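Local coordinates for proline iminopeptidase-related protein (Thermus thermophilus, PDB 2YYS) that is of unproven function but belongs to the alpha/beta hydrolases of peptidase family S33 and may act as a peptidase, at residues A[169-174]-A[229-234]. Sequence-based numbering, arbitrary orientation.
Sequences RLMFPT and DGTSYP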
ATOM      1  N   ARG A 169      12.615  12.889  -1.486  1.00 22.60           N
ATOM      2  CA  ARG A 169      13.237  13.282  -0.220  1.00 23.19           C
ATOM      3  C   ARG A 169      12.583  12.579   0.975  1.00 21.63           C
ATOM      4  O   ARG A 169      13.268  12.064   1.867  1.00 21.74           O
ATOM      5  CB  ARG A 169      13.150  14.798  -0.048  1.00 23.84           C
ATOM      6  CG  ARG A 169      14.308  15.407   0.681  1.00 28.00           C
ATOM      7  CD  ARG A 169      14.328  16.945   0.636  1.00 31.59           C
ATOM      8  NE  ARG A 169      14.498  17.386  -0.739  1.00 32.81           N
ATOM      9  CZ  ARG A 169      13.885  18.415  -1.311  1.00 33.37           C
ATOM     10  NH1 ARG A 169      13.034  19.196  -0.650  1.00 33.40           N
ATOM     11  NH2 ARG A 169      14.147  18.667  -2.579  1.00 34.06           N
ATOM     12  N   LEU A 170      11.256  12.559   0.984  1.00 20.05           N
ATOM     13  CA  LEU A 170      10.505  11.872   2.032  1.00 19.16           C
ATOM     14  C   LEU A 170      10.736  10.359   1.989  1.00 18.13           C
ATOM     15  O   LEU A 170      10.900   9.717   3.021  1.00 16.58           O
ATOM     16  CB  LEU A 170       9.009  12.184   1.905  1.00 19.16           C
ATOM     17  CG  LEU A 170       8.626  13.656   2.030  1.00 19.09           C
ATOM     18  CD1 LEU A 170       7.118  13.798   1.981  1.00 20.05           C
ATOM     19  CD2 LEU A 170       9.163  14.288   3.313  1.00 19.25           C
ATOM     20  N   MET A 171      10.783   9.803   0.787  1.00 17.70           N
ATOM     21  CA  MET A 171      10.817   8.344   0.614  1.00 18.04           C
ATOM     22  C   MET A 171      12.189   7.665   0.718  1.00 18.42           C
ATOM     23  O   MET A 171      12.276   6.502   1.135  1.00 18.10           O
ATOM     24  CB  MET A 171      10.210   7.976  -0.736  1.00 18.20           C
ATOM     25  CG  MET A 171       8.696   8.144  -0.809  1.00 17.43           C
ATOM     26  SD  MET A 171       8.083   7.570  -2.369  1.00 18.07           S
ATOM     27  CE  MET A 171       6.344   7.681  -2.135  1.00 18.65           C
ATOM     28  N   PHE A 172      13.251   8.373   0.329  1.00 18.87           N
ATOM     29  CA  PHE A 172      14.565   7.753   0.122  1.00 19.25           C
ATOM     30  C   PHE A 172      15.645   8.437   0.961  1.00 19.40           C
ATOM     31  O   PHE A 172      16.110   9.520   0.610  1.00 19.64           O
ATOM     32  CB  PHE A 172      14.954   7.799  -1.365  1.00 19.77           C
ATOM     33  CG  PHE A 172      14.023   7.026  -2.257  1.00 18.83           C
ATOM     34  CD1 PHE A 172      13.955   5.646  -2.178  1.00 19.01           C
ATOM     35  CD2 PHE A 172      13.196   7.684  -3.151  1.00 18.37           C
ATOM     36  CE1 PHE A 172      13.091   4.934  -2.993  1.00 19.42           C
ATOM     37  CE2 PHE A 172      12.321   6.975  -3.964  1.00 18.23           C
ATOM     38  CZ  PHE A 172      12.272   5.605  -3.886  1.00 18.40           C
ATOM     39  N   PRO A 173      16.029   7.823   2.074  1.00 19.71           N
ATOM     40  CA  PRO A 173      17.113   8.373   2.908  1.00 20.18           C
ATOM     41  C   PRO A 173      18.481   8.397   2.217  1.00 21.22           C
ATOM     42  O   PRO A 173      19.279   9.266   2.561  1.00 20.85           O
ATOM     43  CB  PRO A 173      17.152   7.435   4.116  1.00 19.80           C
ATOM     44  CG  PRO A 173      16.482   6.159   3.647  1.00 19.49           C
ATOM     45  CD  PRO A 173      15.457   6.591   2.650  1.00 18.92           C
ATOM     46  N   THR A 174      18.743   7.465   1.293  1.00 21.85           N
ATOM     47  CA  THR A 174      19.991   7.449   0.515  1.00 22.29           C
ATOM     48  C   THR A 174      19.777   7.505  -0.994  1.00 23.40           C
ATOM     49  O   THR A 174      18.843   6.881  -1.524  1.00 22.61           O
ATOM     50  CB  THR A 174      20.788   6.175   0.781  1.00 22.38           C
ATOM     51  OG1 THR A 174      20.049   5.037   0.312  1.00 20.25           O
ATOM     52  CG2 THR A 174      21.009   5.943   2.292  1.00 22.53           C
ATOM     53  N   ASP A 229      11.032   7.126   6.640  1.00 17.72           N
ATOM     54  CA  ASP A 229       9.964   7.261   5.652  1.00 16.96           C
ATOM     55  C   ASP A 229       9.140   8.481   6.042  1.00 17.34           C
ATOM     56  O   ASP A 229       8.247   8.397   6.887  1.00 16.95           O
ATOM     57  CB  ASP A 229       9.113   5.997   5.642  1.00 17.19           C
ATOM     58  CG  ASP A 229       8.017   6.019   4.596  1.00 16.52           C
ATOM     59  OD1 ASP A 229       7.867   7.035   3.889  1.00 15.47           O
ATOM     60  OD2 ASP A 229       7.246   5.054   4.435  1.00 16.22           O
ATOM     61  N   GLY A 230       9.481   9.626   5.455  1.00 17.28           N
ATOM     62  CA  GLY A 230       8.764  10.860   5.703  1.00 17.35           C
ATOM     63  C   GLY A 230       7.336  10.918   5.167  1.00 17.20           C
ATOM     64  O   GLY A 230       6.655  11.909   5.423  1.00 17.83           O
ATOM     65  N   THR A 231       6.891   9.894   4.430  1.00 17.05           N
ATOM     66  CA  THR A 231       5.492   9.781   4.005  1.00 16.61           C
ATOM     67  C   THR A 231       4.605   8.996   4.962  1.00 16.87           C
ATOM     68  O   THR A 231       3.390   8.967   4.777  1.00 17.52           O
ATOM     69  CB  THR A 231       5.359   9.128   2.610  1.00 16.59           C
ATOM     70  OG1 THR A 231       5.672   7.730   2.674  1.00 14.76           O
ATOM     71  CG2 THR A 231       6.328   9.711   1.612  1.00 17.03           C
ATOM     72  N   SER A 232       5.195   8.356   5.967  1.00 16.89           N
ATOM     73  CA  SER A 232       4.461   7.462   6.868  1.00 16.73           C
ATOM     74  C   SER A 232       4.808   7.633   8.351  1.00 16.83           C
ATOM     75  O   SER A 232       3.921   7.568   9.182  1.00 16.44           O
ATOM     76  CB  SER A 232       4.727   6.002   6.485  1.00 16.72           C
ATOM     77  OG  SER A 232       3.888   5.114   7.206  1.00 16.33           O
ATOM     78  N   TYR A 233       6.093   7.804   8.668  1.00 16.88           N
ATOM     79  CA  TYR A 233       6.576   7.890  10.047  1.00 17.14           C
ATOM     80  C   TYR A 233       6.894   9.345  10.395  1.00 17.45           C
ATOM     81  O   TYR A 233       7.475  10.053   9.563  1.00 18.26           O
ATOM     82  CB  TYR A 233       7.830   7.005  10.247  1.00 17.13           C
ATOM     83  CG  TYR A 233       8.157   6.799  11.709  1.00 17.53           C
ATOM     84  CD1 TYR A 233       7.454   5.873  12.466  1.00 18.34           C
ATOM     85  CD2 TYR A 233       9.111   7.581  12.353  1.00 18.08           C
ATOM     86  CE1 TYR A 233       7.699   5.720  13.821  1.00 18.83           C
ATOM     87  CE2 TYR A 233       9.374   7.421  13.715  1.00 18.88           C
ATOM     88  CZ  TYR A 233       8.655   6.492  14.438  1.00 19.26           C
ATOM     89  OH  TYR A 233       8.875   6.320  15.779  1.00 20.17           O
ATOM     90  N   PRO A 234       6.579   9.818  11.605  1.00 17.27           N
ATOM     91  CA  PRO A 234       6.034   9.038  12.727  1.00 17.25           C
ATOM     92  C   PRO A 234       4.511   8.864  12.826  1.00 17.42           C
ATOM     93  O   PRO A 234       4.081   8.317  13.837  1.00 16.61           O
ATOM     94  CB  PRO A 234       6.511   9.839  13.952  1.00 17.05           C
ATOM     95  CG  PRO A 234       6.559  11.264  13.482  1.00 16.82           C
ATOM     96  CD  PRO A 234       6.836  11.216  11.996  1.00 17.14           C
TER
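A single backbone hydrogen bond, flanked by a small apolar patch, joins the C-terminal end of helix 163-171 to the loop between strand 221-226 and helix 236-243. The helix belongs to the helical region inserted between strands 119-125 and 221-226. G230 N donates to L170 O at 2.8 Å. The N-H...O angle is 149°, so the bond is somewhat bent. The donor stands above the plane of the L170 carbonyl. The CA atoms of L170 and G230 are 4.2 Å apart. The bond from CA to CB of L170 points toward the loop, and both methyls lie near G230 O. Next to it, T231 CG2 touches L170 CB at 3.7 Å and M171 CG also at 3.7 Å. The methyl thus sits against two consecutive helix residues. L170 also packs on helix 131-141.

T231 OG1 donates to D229 OD1 along the syn lone pair at 2.6 Å, and also meets W128 NE1 from the loop after strand 119-125. T231 N reaches OD1 of D229 at 3.1 Å from above the carboxylate plane, forming an Asx turn. Two donors grip OD1, and with the OD2 bond to H255 ND1 they hold the carboxylate in place, its CG anti to the backbone N (chi1 -177°). D229 O also accepts from S232 N and Y233 N, so both backbone and side chain of D229 hold the loop. M171 joins H255 by a backbone hydrogen bond and by side-chain contact. The D229 pairing would be expected to polarise the imidazole. An aspartate after strand 221-226, bonded to a later histidine, matches the acid and histidine positions of the alpha/beta hydrolase fold, though catalysis by this pair is not established.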